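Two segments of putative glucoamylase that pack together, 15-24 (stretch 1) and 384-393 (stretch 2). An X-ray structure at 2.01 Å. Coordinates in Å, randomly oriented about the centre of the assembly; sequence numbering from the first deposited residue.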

# COMPACT_ATOMS: atom_id res chain seq x y z
N ASP A 15 18.68 -0.53 -16.81
CA ASP A 15 17.82 -0.48 -15.63
C ASP A 15 16.63 0.43 -15.89
O ASP A 15 15.51 0.11 -15.48
N ASP A 16 16.84 1.56 -16.56
CA ASP A 16 15.72 2.48 -16.84
C ASP A 16 14.66 1.81 -17.74
O ASP A 16 13.46 1.96 -17.50
N GLU A 17 15.11 1.09 -18.77
CA GLU A 17 14.19 0.34 -19.65
C GLU A 17 13.38 -0.76 -18.93
O GLU A 17 12.17 -0.92 -19.17
N LEU A 18 14.07 -1.49 -18.07
CA LEU A 18 13.47 -2.54 -17.28
C LEU A 18 12.43 -1.95 -16.35
O LEU A 18 11.31 -2.47 -16.28
N MSE A 19 12.77 -0.87 -15.65
CA MSE A 19 11.83 -0.24 -14.72
C MSE A 19 10.60 0.23 -15.44
O MSE A 19 9.50 -0.00 -14.97
N THR A 20 10.79 0.88 -16.58
CA THR A 20 9.71 1.41 -17.37
C THR A 20 8.82 0.29 -17.89
O THR A 20 7.61 0.40 -17.80
N LEU A 21 9.41 -0.80 -18.37
CA LEU A 21 8.59 -1.95 -18.80
C LEU A 21 7.79 -2.52 -17.63
O LEU A 21 6.59 -2.81 -17.77
N VAL A 22 8.40 -2.66 -16.46
CA VAL A 22 7.70 -3.22 -15.31
C VAL A 22 6.50 -2.32 -14.93
O VAL A 22 5.37 -2.78 -14.72
N GLN A 23 6.73 -1.01 -14.91
CA GLN A 23 5.67 -0.07 -14.60
C GLN A 23 4.55 -0.10 -15.64
O GLN A 23 3.37 -0.09 -15.31
N LYS A 24 4.93 -0.12 -16.91
CA LYS A 24 3.96 -0.10 -18.01
C LYS A 24 3.11 -1.37 -18.06
O LYS A 24 1.92 -1.29 -18.26
N ILE A 384 4.41 -1.94 -6.69
CA ILE A 384 5.47 -2.10 -7.66
C ILE A 384 5.52 -0.87 -8.54
O ILE A 384 6.60 -0.30 -8.71
N ILE A 385 4.37 -0.43 -9.05
CA ILE A 385 4.33 0.73 -9.96
C ILE A 385 4.77 1.97 -9.19
O ILE A 385 5.62 2.74 -9.63
N VAL A 386 4.15 2.18 -8.03
CA VAL A 386 4.28 3.44 -7.32
C VAL A 386 5.62 3.61 -6.63
O VAL A 386 6.17 4.70 -6.62
N MSE A 387 6.17 2.55 -6.04
CA MSE A 387 7.45 2.68 -5.31
C MSE A 387 8.60 2.77 -6.29
O MSE A 387 9.56 3.47 -6.03
N ILE A 388 8.48 2.13 -7.46
CA ILE A 388 9.45 2.35 -8.52
C ILE A 388 9.42 3.83 -8.85
O ILE A 388 10.48 4.47 -8.91
N GLU A 389 8.24 4.41 -9.00
CA GLU A 389 8.25 5.83 -9.35
C GLU A 389 8.84 6.73 -8.23
O GLU A 389 9.56 7.69 -8.52
N ASN A 390 8.47 6.46 -6.97
CA ASN A 390 9.07 7.19 -5.87
C ASN A 390 10.60 7.12 -5.89
O ASN A 390 11.26 8.14 -5.69
N TYR A 391 11.15 5.94 -6.13
CA TYR A 391 12.62 5.81 -6.33
C TYR A 391 13.10 6.67 -7.48
O TYR A 391 14.12 7.33 -7.35
N ARG A 392 12.42 6.67 -8.62
CA ARG A 392 12.96 7.40 -9.78
C ARG A 392 12.79 8.94 -9.72
O ARG A 392 13.62 9.63 -10.19
N THR A 393 11.67 9.45 -9.20
CA THR A 393 11.39 10.89 -9.20
C THR A 393 10.76 11.43 -7.88
O THR A 393 10.55 12.62 -7.75

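Two helices that are distant in sequence can be joined by a polar seam laid beside an apolar one, and this pair from a putative glucoamylase is a compact example. The helices run roughly antiparallel, at 147° between their directions, with axes 9.2 Å apart at closest approach, and together they bury 519 Å². The spacing narrows along stretch 1, from 9.0 Å between the CA atoms of D16 and R392 to 4.9 Å between those of Q23 and I385, and at the wide end the long side chain of R392 reaches across to D16 and T20.

D15 takes no part, and D16, an m rotamer, has its CA-to-CB bond sideways to the partner helix. Its carboxylate nevertheless comes within reach of the arginine: D16 OD1 and R392 NH2 form a salt bridge at 3.2 Å. A water reinforces it, donating to D16 OD1 at 2.7 Å and accepting from R392 NE at 2.8 Å. E17 points away, and L18 is out of reach.

M19, a selenomethionine in the mtm conformation, points toward stretch 2 and belongs to the apolar seam. Its CB lies 4.0 Å from I388 CG2, while SE lies 3.8 Å from Y391 CE2, meeting the edge of the t-rotamer tyrosine ring rather than its face. The same residue also covers one face of the R392 guanidinium with its CB, leaving the edge of that group to polar partners.

T20, also m, supplies one of them. R392 NH1 donates to T20 OG1 at 2.9 Å, and T20 OG1 in turn donates to the backbone D16 O at 2.9 Å, tying the arginine's acceptor to its own helix. L21 turns away. V22, a t rotamer directed toward the partner, continues the apolar packing: its CG1 sits 3.6 Å from I384 CG2 and 3.8 Å from I388 CD1.

Q23 closes the contact where the backbones are nearest. Its CA-to-CB bond runs sideways, but the side chain, m then t, brings its amide into a hole formed by I385, I388, E389 and R392. There Q23 CD packs 3.4 Å from I388 CG2, and both ends of the amide are used. Q23 OE1 accepts from R392 NH1 at 2.8 Å; Q23 NE2 donates to E389 OE1 at 3.0 Å and to the backbone I385 O at 3.2 Å. K24 points away.

The knobs are reciprocal, since R392, mtp through chi3, sits among D16, M19, T20 and Q23. Polar side chains, the buried Q23 and E389 among them, can thus pack closely when their hydrogen bonds are met.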

# COMPACT_ATOMS: atom_id res chain seq x y z
CB ASP A 15 18.60 -0.05 -14.39
CG ASP A 15 19.49 -1.16 -13.83
OD1 ASP A 15 19.28 -2.35 -14.11
OD2 ASP A 15 20.40 -0.83 -13.07
CB ASP A 16 16.22 3.79 -17.46
CG ASP A 16 16.79 4.75 -16.42
OD1 ASP A 16 16.07 5.11 -15.46
OD2 ASP A 16 17.95 5.15 -16.56
CB GLU A 17 14.97 -0.28 -20.81
CG GLU A 17 15.45 0.75 -21.79
CD GLU A 17 16.43 0.20 -22.82
OE1 GLU A 17 17.06 -0.87 -22.61
OE2 GLU A 17 16.58 0.86 -23.85
CB LEU A 18 14.54 -3.31 -16.49
CG LEU A 18 14.05 -4.52 -15.68
CD1 LEU A 18 13.34 -5.51 -16.62
CD2 LEU A 18 15.24 -5.15 -14.93
CB MSE A 19 12.47 0.91 -13.95
CG MSE A 19 13.44 0.43 -12.89
SE MSE A 19 14.08 1.84 -11.70
CE MSE A 19 15.36 2.67 -12.91
CB THR A 20 10.23 2.25 -18.54
OG1 THR A 20 10.94 3.37 -18.02
CG2 THR A 20 9.05 2.72 -19.47
CB LEU A 21 9.44 -3.03 -19.47
CG LEU A 21 8.69 -4.29 -19.95
CD1 LEU A 21 7.70 -3.90 -21.04
CD2 LEU A 21 9.66 -5.36 -20.48
CB VAL A 22 8.66 -3.48 -14.13
CG1 VAL A 22 7.92 -3.79 -12.82
CG2 VAL A 22 9.63 -4.60 -14.53
CB GLN A 23 6.25 1.35 -14.51
CG GLN A 23 7.15 1.60 -13.32
CD GLN A 23 7.56 3.06 -13.26
OE1 GLN A 23 8.35 3.50 -14.12
NE2 GLN A 23 7.01 3.84 -12.30
CB LYS A 24 4.68 0.06 -19.33
CG LYS A 24 3.82 0.30 -20.59
CD LYS A 24 4.80 0.46 -21.78
CE LYS A 24 4.13 0.71 -23.12
NZ LYS A 24 3.38 1.99 -23.09
CB ILE A 384 5.32 -3.38 -8.50
CG1 ILE A 384 5.47 -4.62 -7.62
CG2 ILE A 384 6.33 -3.39 -9.65
CD1 ILE A 384 5.05 -5.93 -8.33
CB ILE A 385 2.92 1.03 -10.55
CG1 ILE A 385 2.38 -0.13 -11.34
CG2 ILE A 385 2.96 2.26 -11.48
CD1 ILE A 385 0.88 -0.05 -11.60
CB VAL A 386 3.10 3.64 -6.30
CG1 VAL A 386 3.35 4.87 -5.43
CG2 VAL A 386 1.79 3.78 -7.05
CB MSE A 387 7.65 1.53 -4.30
CG MSE A 387 6.60 1.51 -3.17
SE MSE A 387 6.60 3.10 -2.05
CE MSE A 387 7.95 2.69 -0.73
CB ILE A 388 9.21 1.49 -9.80
CG1 ILE A 388 9.58 0.01 -9.53
CG2 ILE A 388 9.98 2.06 -11.02
CD1 ILE A 388 9.09 -0.95 -10.61
CB GLU A 389 6.83 6.34 -9.70
CG GLU A 389 6.84 7.72 -10.33
CD GLU A 389 7.67 7.75 -11.60
OE1 GLU A 389 7.57 6.76 -12.36
OE2 GLU A 389 8.40 8.75 -11.83
CB ASN A 390 8.53 6.71 -4.52
CG ASN A 390 7.18 7.31 -4.20
OD1 ASN A 390 6.87 8.41 -4.68
ND2 ASN A 390 6.35 6.59 -3.38
CB TYR A 391 13.01 4.36 -6.60
CG TYR A 391 14.42 4.18 -7.12
CD1 TYR A 391 15.51 4.52 -6.34
CD2 TYR A 391 14.65 3.70 -8.41
CE1 TYR A 391 16.80 4.35 -6.79
CE2 TYR A 391 15.95 3.52 -8.87
CZ TYR A 391 17.01 3.86 -8.04
OH TYR A 391 18.28 3.73 -8.46
CB ARG A 392 12.34 6.88 -11.09
CG ARG A 392 12.48 5.37 -11.34
CD ARG A 392 11.70 4.93 -12.57
NE ARG A 392 12.46 5.18 -13.78
CZ ARG A 392 12.07 4.81 -15.00
NH1 ARG A 392 10.87 4.23 -15.23
NH2 ARG A 392 12.89 5.05 -16.01
CB THR A 393 10.38 11.24 -10.32
OG1 THR A 393 9.14 10.55 -10.08
CG2 THR A 393 10.94 10.92 -11.75
O HOH W 1 14.89 6.49 -13.45